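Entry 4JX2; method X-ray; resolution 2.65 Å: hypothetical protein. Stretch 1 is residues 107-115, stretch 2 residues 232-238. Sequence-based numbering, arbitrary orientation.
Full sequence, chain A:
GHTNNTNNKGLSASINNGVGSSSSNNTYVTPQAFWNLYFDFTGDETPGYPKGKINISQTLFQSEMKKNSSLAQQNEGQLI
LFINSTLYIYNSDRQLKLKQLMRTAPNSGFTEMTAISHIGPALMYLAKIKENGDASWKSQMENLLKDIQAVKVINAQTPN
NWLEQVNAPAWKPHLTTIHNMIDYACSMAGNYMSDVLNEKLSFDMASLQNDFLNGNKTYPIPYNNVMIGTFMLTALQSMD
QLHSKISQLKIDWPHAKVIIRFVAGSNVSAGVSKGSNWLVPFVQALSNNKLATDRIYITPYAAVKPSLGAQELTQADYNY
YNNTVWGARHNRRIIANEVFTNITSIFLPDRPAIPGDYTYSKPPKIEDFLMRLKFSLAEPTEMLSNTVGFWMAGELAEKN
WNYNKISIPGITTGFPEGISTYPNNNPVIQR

Stretch 1 (107-115) NSGFTEMTA
Stretch 2 232-238: MLTALQS

Stretch 1 enters as a short loop and turns into a helix at Phe 110; stretch 2 is helical throughout, a segment of a longer helix. The loop is set by three unlike conformations: Asn 107 at phi/psi 47/54, Ser 108 at -122/-2 and Gly 109 at 97/-7. From Phe 110 to Ala 115 the angles are helical, and Met 113 N bonds to Gly 109 O at 3.0 Å, Thr 114 N to Phe 110 O at 2.8 Å and Ala 115 N to Thr 111 O at 2.9 Å. In stretch 2 the same pattern links Leu 236 N to Met 232 O at 3.0 Å, Gln 237 N to Leu 233 O at 2.9 Å and Ser 238 N to Thr 234 O at 3.1 Å. The two helices run nearly antiparallel, at 161° between their N-to-C directions, with their axes 9.5 Å apart at closest approach. The register is fixed by Phe 110 CA and Thr 234 CA, 6.0 Å apart. Because the directions oppose, the loop before helix 1 meets Gln 237, while Met 113, further along, meets Leu 233.

Gly 109 occupies the N-cap position. Its backbone angles would jam a CB against the carbonyl oxygen of Ser 108, so glycine suits this turn. Ser 108, chi1 p, points its CA-to-CB bond toward stretch 2, and its OG accepts a weak hydrogen bond from Phe 110 N at 3.5 Å, tying the loop to the first turn of the helix.

The direct polar link between the stretches uses the backbone of this loop. Gln 237 NE2 donates to Ser 108 O at 2.8 Å, with an N-H...O angle of 148°. Gln 237 extends from its helix with chi1 t, then bends with chi2 p and chi3 near -20°; a long side chain ending in an amide can thus reach a carbonyl in the neighbouring loop.

Thr 234 is the residue most covered by the opposing stretch. With chi1 m, it brings CG2 to 3.7 Å from Phe 110 CD1, approaching the ring obliquely, and OG1 to 3.3 Å from Met 113 CB. A compact, branched residue suits this close approach, offering both a methyl and a hydroxyl. Phe 110, chi1 t and chi2 84°, leaves its backbone sideways, but its ring comes nearer to stretch 2.

Met 113, a selenomethionine, has its CA-to-CB bond directed toward stretch 2. Its chi1 of -137° lies between wells, and chi2 and chi3 are both p; this folded chain places SE 3.9 Å from Leu 233 CD1. Leu 233, with chi1 m and chi2 t, supplies a matching apolar surface, and both residues are buried.

Thr 114, chi1 m, turns its hydroxyl back on its own helix, OG1 donating to Phe 110 O at 2.7 Å. A water bridges the two threonines, donating to Thr 234 OG1 at 2.7 Å and weakly to Thr 114 OG1 at 3.5 Å. Together the stretches bury 288 Å², a modest contact combining apolar packing with one direct hydrogen bond.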

# COMPACT_ATOMS: atom_id res chain seq x y z
N ASN A 107 -2.99 -27.73 -11.71
CA ASN A 107 -2.27 -29.01 -11.73
C ASN A 107 -0.76 -28.81 -11.76
O ASN A 107 -0.07 -29.35 -12.62
CB ASN A 107 -2.75 -29.85 -12.94
CG ASN A 107 -4.23 -29.74 -13.21
OD1 ASN A 107 -5.05 -30.22 -12.45
ND2 ASN A 107 -4.60 -29.00 -14.24
N SER A 108 -0.26 -28.04 -10.80
CA SER A 108 1.15 -27.65 -10.72
C SER A 108 1.83 -28.06 -9.40
O SER A 108 3.03 -27.81 -9.23
CB SER A 108 1.25 -26.14 -10.88
OG SER A 108 0.59 -25.49 -9.80
N GLY A 109 1.06 -28.65 -8.50
CA GLY A 109 1.53 -29.01 -7.17
C GLY A 109 1.16 -27.96 -6.14
O GLY A 109 1.34 -28.19 -4.95
N PHE A 110 0.60 -26.82 -6.60
CA PHE A 110 0.21 -25.69 -5.74
C PHE A 110 -0.94 -26.10 -4.78
O PHE A 110 -0.79 -25.97 -3.56
CB PHE A 110 -0.19 -24.43 -6.57
CG PHE A 110 -0.57 -23.24 -5.71
CD1 PHE A 110 0.41 -22.40 -5.19
CD2 PHE A 110 -1.89 -23.01 -5.35
CE1 PHE A 110 0.07 -21.33 -4.35
CE2 PHE A 110 -2.24 -21.94 -4.52
CZ PHE A 110 -1.25 -21.10 -4.02
N THR A 111 -2.09 -26.55 -5.34
CA THR A 111 -3.28 -26.97 -4.61
C THR A 111 -2.89 -28.09 -3.66
O THR A 111 -3.18 -27.99 -2.47
CB THR A 111 -4.38 -27.37 -5.60
OG1 THR A 111 -4.70 -26.23 -6.40
CG2 THR A 111 -5.64 -27.89 -4.93
N GLU A 112 -2.18 -29.11 -4.18
CA GLU A 112 -1.71 -30.29 -3.45
C GLU A 112 -0.91 -29.90 -2.21
O GLU A 112 -1.29 -30.28 -1.10
CB GLU A 112 -0.85 -31.19 -4.37
CG GLU A 112 -1.59 -31.78 -5.56
CD GLU A 112 -1.63 -30.98 -6.85
OE1 GLU A 112 -1.62 -29.73 -6.79
OE2 GLU A 112 -1.71 -31.61 -7.93
N MSE A 113 0.14 -29.07 -2.40
CA MSE A 113 1.03 -28.60 -1.36
C MSE A 113 0.36 -27.61 -0.40
O MSE A 113 0.57 -27.72 0.81
CB MSE A 113 2.25 -27.97 -2.01
CG MSE A 113 3.58 -28.34 -1.36
SE MSE A 113 3.97 -30.20 -0.94
CE MSE A 113 3.56 -31.04 -2.59
N THR A 114 -0.44 -26.67 -0.92
CA THR A 114 -1.13 -25.65 -0.11
C THR A 114 -2.17 -26.31 0.81
O THR A 114 -2.27 -25.91 1.96
CB THR A 114 -1.75 -24.56 -1.02
OG1 THR A 114 -0.68 -23.95 -1.75
CG2 THR A 114 -2.50 -23.49 -0.25
N ALA A 115 -2.89 -27.34 0.31
CA ALA A 115 -3.88 -28.10 1.06
C ALA A 115 -3.28 -28.70 2.33
O ALA A 115 -3.90 -28.64 3.38
CB ALA A 115 -4.48 -29.21 0.18
N MSE A 232 7.99 -24.04 1.46
CA MSE A 232 9.25 -24.06 0.73
C MSE A 232 9.10 -24.69 -0.66
O MSE A 232 9.66 -24.18 -1.62
CB MSE A 232 10.32 -24.85 1.51
CG MSE A 232 10.94 -24.09 2.64
SE MSE A 232 12.11 -22.64 2.10
CE MSE A 232 12.67 -21.97 3.85
N LEU A 233 8.36 -25.79 -0.76
CA LEU A 233 8.21 -26.51 -2.02
C LEU A 233 7.34 -25.76 -2.98
O LEU A 233 7.58 -25.79 -4.18
CB LEU A 233 7.69 -27.93 -1.82
CG LEU A 233 8.63 -28.91 -1.07
CD1 LEU A 233 7.88 -30.14 -0.69
CD2 LEU A 233 9.86 -29.27 -1.89
N THR A 234 6.35 -25.05 -2.44
CA THR A 234 5.41 -24.22 -3.17
C THR A 234 6.19 -23.04 -3.77
O THR A 234 6.03 -22.80 -4.97
CB THR A 234 4.26 -23.79 -2.25
OG1 THR A 234 3.54 -24.94 -1.79
CG2 THR A 234 3.29 -22.89 -2.93
N ALA A 235 7.04 -22.34 -2.97
CA ALA A 235 7.89 -21.23 -3.42
C ALA A 235 8.84 -21.70 -4.53
O ALA A 235 8.91 -21.07 -5.58
CB ALA A 235 8.70 -20.68 -2.25
N LEU A 236 9.53 -22.83 -4.28
CA LEU A 236 10.47 -23.44 -5.19
C LEU A 236 9.80 -23.77 -6.53
O LEU A 236 10.37 -23.44 -7.56
CB LEU A 236 11.09 -24.71 -4.55
CG LEU A 236 12.03 -25.58 -5.41
CD1 LEU A 236 13.24 -24.79 -5.93
CD2 LEU A 236 12.48 -26.83 -4.62
N GLN A 237 8.60 -24.36 -6.52
CA GLN A 237 7.90 -24.76 -7.74
C GLN A 237 7.51 -23.56 -8.57
O GLN A 237 7.80 -23.51 -9.78
CB GLN A 237 6.68 -25.65 -7.43
CG GLN A 237 5.78 -26.02 -8.62
CD GLN A 237 6.38 -26.84 -9.75
OE1 GLN A 237 7.59 -26.91 -9.94
NE2 GLN A 237 5.52 -27.47 -10.55
N SER A 238 6.88 -22.58 -7.93
CA SER A 238 6.38 -21.34 -8.51
C SER A 238 7.54 -20.54 -9.15
O SER A 238 7.43 -20.11 -10.32
CB SER A 238 5.65 -20.54 -7.43
OG SER A 238 5.33 -19.22 -7.83
O HOH W 1 2.07 -24.11 0.33